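Local atomic coordinates of platelet inhibitor (Ancylostoma caninum, PDB entry 4TPV), a protein that inhibits the aggregation of platelets and their adhesion to fibrinogen and collagen, and may act by binding integrins on the platelet surface. Residues M18-E21 / L22-Y26; A29-N33 / Y34-K38; T166-D169 / D170-N173. All coordinates share one frame; numbering follows the deposited sequence.

Interaction 1. Residues M18-E21 / L22-Y26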
# COMPACT_ATOMS: atom_id res chain seq x y z
N MET A 18 -8.24 5.16 7.38
CA MET A 18 -7.02 5.07 8.16
C MET A 18 -5.96 4.33 7.35
O MET A 18 -4.84 4.78 7.24
CB MET A 18 -7.25 4.40 9.51
CG MET A 18 -8.04 5.25 10.49
SD MET A 18 -8.54 4.25 11.90
CE MET A 18 -9.64 5.40 12.77
N PHE A 19 -6.34 3.22 6.72
CA PHE A 19 -5.37 2.48 5.91
C PHE A 19 -4.82 3.33 4.78
O PHE A 19 -3.62 3.35 4.52
CB PHE A 19 -6.01 1.21 5.33
CG PHE A 19 -5.94 0.01 6.23
CD1 PHE A 19 -4.73 -0.61 6.49
CD2 PHE A 19 -7.09 -0.54 6.76
CE1 PHE A 19 -4.67 -1.75 7.29
CE2 PHE A 19 -7.03 -1.67 7.56
CZ PHE A 19 -5.81 -2.28 7.82
N THR A 20 -5.71 4.03 4.08
CA THR A 20 -5.31 4.80 2.91
C THR A 20 -4.40 5.97 3.30
O THR A 20 -3.36 6.18 2.68
CB THR A 20 -6.53 5.34 2.17
OG1 THR A 20 -7.43 4.25 1.91
CG2 THR A 20 -6.11 6.01 0.85
N GLU A 21 -4.79 6.71 4.33
CA GLU A 21 -3.98 7.84 4.77
C GLU A 21 -2.61 7.41 5.26
O GLU A 21 -1.59 8.09 5.00
CB GLU A 21 -4.70 8.62 5.87
CG GLU A 21 -4.04 9.98 6.21
CD GLU A 21 -2.80 9.88 7.09
OE1 GLU A 21 -2.72 8.95 7.92
OE2 GLU A 21 -1.91 10.74 6.94
N LEU A 22 -2.56 6.31 6.01
CA LEU A 22 -1.30 5.80 6.53
C LEU A 22 -0.34 5.47 5.38
O LEU A 22 0.81 5.90 5.37
CB LEU A 22 -1.54 4.57 7.40
CG LEU A 22 -0.40 4.19 8.34
CD1 LEU A 22 -0.22 5.32 9.37
CD2 LEU A 22 -0.76 2.88 9.02
N HIS A 23 -0.84 4.74 4.38
CA HIS A 23 -0.01 4.42 3.22
C HIS A 23 0.48 5.67 2.47
O HIS A 23 1.64 5.77 2.10
CB HIS A 23 -0.78 3.54 2.23
CG HIS A 23 -0.79 2.09 2.59
ND1 HIS A 23 -1.60 1.57 3.58
CD2 HIS A 23 -0.11 1.04 2.07
CE1 HIS A 23 -1.39 0.26 3.67
NE2 HIS A 23 -0.49 -0.08 2.76
N ASN A 24 -0.41 6.63 2.24
CA ASN A 24 0.02 7.82 1.55
C ASN A 24 1.04 8.64 2.35
O ASN A 24 1.98 9.17 1.77
CB ASN A 24 -1.20 8.66 1.17
CG ASN A 24 -1.88 8.12 -0.08
OD1 ASN A 24 -1.22 7.58 -0.96
ND2 ASN A 24 -3.19 8.30 -0.17
N GLY A 25 0.88 8.71 3.67
CA GLY A 25 1.90 9.33 4.51
C GLY A 25 3.25 8.63 4.43
O GLY A 25 4.30 9.28 4.42
N TYR A 26 3.22 7.29 4.40
CA TYR A 26 4.45 6.52 4.21
C TYR A 26 5.06 6.86 2.86
O TYR A 26 6.26 7.03 2.72
CB TYR A 26 4.18 5.02 4.25
CG TYR A 26 3.75 4.44 5.58
CD1 TYR A 26 4.04 5.07 6.77
CD2 TYR A 26 3.07 3.23 5.63
CE1 TYR A 26 3.66 4.52 7.98
CE2 TYR A 26 2.68 2.68 6.83
CZ TYR A 26 2.98 3.33 8.00
OH TYR A 26 2.57 2.78 9.19
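His23 folds its ring back on the turn of helix that begins at Phe19. Its CB sits 3.7 Å from Phe19 O and equally far from Thr20 O. The ring leaves CB on the side of the backbone N, with CG anti to the carbonyl carbon (chi1 -82°). This places the ring beside the preceding turn, and chi2 (77°) turns ND1 toward Phe19. ND1 donates to Phe19 O at 2.9 Å, and the oxygen lies close to the imidazole plane, at the ring edge. ND1 stands well above the Phe19 carbonyl plane, not on a lone pair. The helical bond from His23 N to Phe19 O, 3.1 Å, arrives from the opposite face. Two bonds from one residue therefore grip a single carbonyl oxygen. Further out, CE1 comes within 4.5 Å of Phe19 CD1, a looser and oblique contact. At the tip, NE2 is hydrogen-bonded to Tyr137 OH. With both nitrogens held, rotation of the ring should be restricted.

One residue on, Asn24 lies side by side with Thr20, pointing the same way. Its ND2 is 3.8 Å from Thr20 CG2, while Asn24 OD1 bonds Met42 N. Thr20 OG1 turns back to Arg16 O. Regular alpha-helical bonds complete the stretch, such as Gly25 N to Glu21 O at 2.9 Å.

All of this belongs to helix 13-34, in the alpha-beta-alpha sandwich of the CAP fold. Phe19, Thr20 and His23 face strand 119-127, meeting Cys122 and Leu120. Phe19 and Leu22 also reach helix 80-89, at Pro81 and Leu82. Tyr26 stacks on Trp89 and, like His23, touches Met112 of helix 107-113.

Interaction 2. Residues A29-N33 / Y34-K38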
# COMPACT_ATOMS: atom_id res chain seq x y z
N ALA A 29 6.53 10.45 2.87
CA ALA A 29 7.79 10.45 3.63
C ALA A 29 8.86 9.82 2.79
O ALA A 29 9.98 10.32 2.68
CB ALA A 29 7.62 9.71 4.95
N PHE A 30 8.53 8.68 2.18
CA PHE A 30 9.50 7.98 1.37
C PHE A 30 9.92 8.82 0.16
O PHE A 30 11.12 8.92 -0.15
CB PHE A 30 8.94 6.64 0.90
CG PHE A 30 10.01 5.69 0.44
CD1 PHE A 30 10.44 5.70 -0.87
CD2 PHE A 30 10.57 4.80 1.32
CE1 PHE A 30 11.41 4.82 -1.30
CE2 PHE A 30 11.54 3.92 0.91
CZ PHE A 30 11.97 3.93 -0.39
N ALA A 31 8.97 9.48 -0.50
CA ALA A 31 9.29 10.26 -1.70
C ALA A 31 10.22 11.43 -1.40
O ALA A 31 11.11 11.75 -2.19
CB ALA A 31 7.99 10.77 -2.37
N ARG A 32 9.99 12.09 -0.27
CA ARG A 32 10.81 13.23 0.10
C ARG A 32 12.20 12.79 0.55
O ARG A 32 13.19 13.44 0.21
CB ARG A 32 10.14 14.06 1.20
CG ARG A 32 10.94 15.32 1.60
CD ARG A 32 10.87 16.41 0.51
NE ARG A 32 9.61 17.15 0.51
CZ ARG A 32 9.20 17.95 -0.48
NH1 ARG A 32 9.96 18.13 -1.55
NH2 ARG A 32 8.03 18.57 -0.39
N ASN A 33 12.28 11.68 1.28
CA ASN A 33 13.57 11.29 1.86
C ASN A 33 14.45 10.52 0.88
O ASN A 33 15.68 10.61 0.94
CB ASN A 33 13.35 10.50 3.15
CG ASN A 33 12.94 11.39 4.31
OD1 ASN A 33 13.79 11.91 5.04
ND2 ASN A 33 11.63 11.59 4.47
N TYR A 34 13.84 9.79 -0.05
CA TYR A 34 14.61 9.04 -1.06
C TYR A 34 14.63 9.73 -2.42
O TYR A 34 15.34 9.28 -3.32
CB TYR A 34 14.07 7.60 -1.20
CG TYR A 34 14.37 6.73 -0.00
CD1 TYR A 34 13.56 6.77 1.12
CD2 TYR A 34 15.48 5.90 0.02
CE1 TYR A 34 13.84 6.01 2.24
CE2 TYR A 34 15.76 5.11 1.14
CZ TYR A 34 14.95 5.18 2.24
OH TYR A 34 15.25 4.40 3.34
N LYS A 35 13.85 10.80 -2.58
CA LYS A 35 13.80 11.56 -3.83
C LYS A 35 13.28 10.69 -4.97
O LYS A 35 14.02 10.29 -5.87
CB LYS A 35 15.17 12.15 -4.18
CG LYS A 35 15.77 13.02 -3.08
CD LYS A 35 14.80 14.11 -2.66
CE LYS A 35 15.37 14.95 -1.51
NZ LYS A 35 14.32 15.76 -0.81
N THR A 36 11.99 10.39 -4.91
CA THR A 36 11.35 9.53 -5.89
C THR A 36 10.52 10.39 -6.85
O THR A 36 9.68 11.17 -6.40
CB THR A 36 10.43 8.48 -5.22
OG1 THR A 36 9.32 9.14 -4.59
CG2 THR A 36 11.20 7.70 -4.14
N SER A 37 10.75 10.22 -8.15
CA SER A 37 10.22 11.14 -9.16
C SER A 37 8.78 10.92 -9.64
O SER A 37 8.24 11.78 -10.33
CB SER A 37 11.14 11.13 -10.38
OG SER A 37 11.25 9.82 -10.90
N LYS A 38 8.17 9.77 -9.32
CA LYS A 38 6.79 9.52 -9.75
C LYS A 38 6.05 8.58 -8.80
O LYS A 38 5.43 7.58 -9.20
CB LYS A 38 6.76 9.01 -11.19
CG LYS A 38 7.67 7.84 -11.51
CD LYS A 38 7.43 7.39 -12.95
CE LYS A 38 8.49 6.39 -13.40
NZ LYS A 38 8.25 5.96 -14.82
O HOH W 1 12.55 17.22 -2.45
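Phe30 and Tyr34 form the aromatic part of this contact, one helical turn apart. Their rings make an offset stack, with centroids 4.0 Å apart and planes at 12°. Tyr34 CD1 lies over the centre of the Phe30 ring, and the shortest approach is Phe30 CE2 to Tyr34 CE1, 3.4 Å. Thr36 CG2 comes instead to the edge of the Phe30 ring, near its plane. Tyr149 meets Phe30 edge-to-face and also touches Tyr34.

The backbone bonds record the end of helix 13-34. Tyr34 N still bonds Phe30 O in the helical way. Lys35 then takes a positive phi (63°), and Thr36 N reaches back five residues to a lone pair of Ala31 O, at 3.2 Å. This 6→1 bond and the positive phi are features of a Schellman motif, and the chain leaves here for the loop before strand 43-44. The fold brings Thr36 OG1 to 3.1 Å from Ala31 CB, where it is buried without a polar partner.

Polar side chains use carbonyls of the final turns of the helix. Lys35 bends at chi2 (-53°) and returns along the chain, and its NZ donates to Arg32 O at 2.8 Å, in the carbonyl plane. A water bridges the same NZ to Arg32 NH1, accepting from both. The partial negative charge of the helix end would favour the ammonium group here. Asn33 ND2 bonds Ala29 O at 2.7 Å, and the oxygen lies in the Asn33 amide plane. Asn33 N reaches that oxygen from the other face.

Interaction 3. Residues T166-D169 / D170-N173; sequences TCDD and DWQN
The chain turns at Asp168 to Trp171 in a type I beta-turn, closed by Trp171 N to Asp168 O at 3.0 Å, and the left-handed backbone of Gln172 and Asn173 then brings Asn173 N weakly to the same oxygen. The Asp168 carboxylate reinforces the turn. With CG anti to N (chi1 -165°), OD1 accepts from Asp170 N at 2.9 Å, which comes from above the carboxylate plane. The other oxygen, OD2, is 3.3 Å from Trp171 CD1 and near the indole plane, at the ring edge. OD2 is also bound by Thr41 OG1.

Acidic groups crowd here. Asp168 OD1 and Asp170 OD2 are 3.6 Å apart, and a water donating to Asp168 OD2 and Asp170 OD2 may ease the repulsion. A second water links Asp169 O to Gln172 N. Cys167 SG, in a disulfide with Cys155, lies 3.2 Å from Asn173 O.

An Asx turn overlapping a beta-turn is formed at Asp168. It shapes the loop of the small beta-hairpin of strands 166-167 and 176-177, in the disulfide-linked C-terminal part of the protein.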
# COMPACT_ATOMS: atom_id res chain seq x y z
N THR A 166 -1.25 14.25 -12.68
CA THR A 166 -0.56 15.49 -12.33
C THR A 166 -0.00 15.37 -10.91
O THR A 166 -0.25 14.39 -10.21
CB THR A 166 -1.50 16.72 -12.38
OG1 THR A 166 -2.54 16.55 -11.41
CG2 THR A 166 -2.12 16.88 -13.75
N CYS A 167 0.75 16.38 -10.49
CA CYS A 167 1.28 16.36 -9.13
C CYS A 167 0.15 16.67 -8.17
O CYS A 167 -0.71 17.49 -8.48
CB CYS A 167 2.41 17.37 -8.99
SG CYS A 167 3.39 17.14 -7.47
N ASP A 168 0.17 16.04 -7.00
CA ASP A 168 -0.94 16.10 -6.04
C ASP A 168 -0.74 17.13 -4.91
O ASP A 168 0.02 16.88 -3.97
CB ASP A 168 -1.14 14.72 -5.41
CG ASP A 168 -2.47 14.59 -4.68
OD1 ASP A 168 -3.16 15.61 -4.48
OD2 ASP A 168 -2.84 13.44 -4.34
N ASP A 169 -1.46 18.26 -4.99
CA ASP A 169 -1.27 19.30 -3.97
C ASP A 169 -1.87 18.87 -2.62
O ASP A 169 -1.68 19.54 -1.60
CB ASP A 169 -1.86 20.66 -4.42
CG ASP A 169 -3.29 20.57 -4.89
OD1 ASP A 169 -4.00 19.62 -4.49
OD2 ASP A 169 -3.72 21.47 -5.65
N ASP A 170 -2.55 17.73 -2.60
CA ASP A 170 -3.05 17.16 -1.35
C ASP A 170 -1.95 16.50 -0.52
O ASP A 170 -2.13 16.26 0.68
CB ASP A 170 -4.13 16.12 -1.63
CG ASP A 170 -5.43 16.72 -2.08
OD1 ASP A 170 -5.66 17.92 -1.82
OD2 ASP A 170 -6.23 15.97 -2.67
N TRP A 171 -0.85 16.17 -1.18
CA TRP A 171 0.23 15.40 -0.56
C TRP A 171 1.56 16.10 -0.79
O TRP A 171 2.53 15.51 -1.28
CB TRP A 171 0.24 13.95 -1.10
CG TRP A 171 -0.93 13.19 -0.54
CD1 TRP A 171 -2.12 12.96 -1.15
CD2 TRP A 171 -1.04 12.64 0.78
NE1 TRP A 171 -2.97 12.29 -0.30
CE2 TRP A 171 -2.33 12.07 0.89
CE3 TRP A 171 -0.18 12.56 1.88
CZ2 TRP A 171 -2.78 11.44 2.05
CZ3 TRP A 171 -0.63 11.91 3.03
CH2 TRP A 171 -1.91 11.37 3.10
N GLN A 172 1.56 17.38 -0.44
CA GLN A 172 2.74 18.24 -0.41
C GLN A 172 3.47 18.28 -1.75
O GLN A 172 4.68 18.52 -1.81
CB GLN A 172 3.70 17.80 0.72
CG GLN A 172 3.06 17.80 2.13
CD GLN A 172 2.21 16.52 2.41
OE1 GLN A 172 2.69 15.40 2.25
NE2 GLN A 172 0.97 16.71 2.84
N ASN A 173 2.72 18.10 -2.84
CA ASN A 173 3.31 18.04 -4.17
C ASN A 173 4.47 17.04 -4.28
O ASN A 173 5.45 17.28 -4.99
CB ASN A 173 3.76 19.43 -4.61
CG ASN A 173 2.58 20.35 -4.83
OD1 ASN A 173 2.37 21.29 -4.07
ND2 ASN A 173 1.78 20.06 -5.85
O HOH W 2 -5.45 13.44 -3.58
O HOH W 3 -0.17 19.09 0.73
O HOH W 4 -6.33 18.85 -4.67

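Interactions 1 and 2 follow one another on helix 13-34. Interaction 1 lies nearest the centre of the chain, and Phe19, Thr20 and His23 turn to the sheet. Interaction 2 marks the helix end, with an aromatic stack and a lysine-arginine pair joined by a water. Interaction 3 is a surface turn that relies on carboxylates and waters. In each, one backbone carbonyl takes two donors: N and ring ND1 of His23, N and ND2 of Asn33, and two turn amides, one weakly, at Asp168. The third meets the first through Trp171, whose CZ2 is 3.3 Å from Asn24 CB. It meets the second more lightly, Gln172 O lying 3.6 Å from Arg32 NH2. The hairpin loop thus packs along helix 13-34.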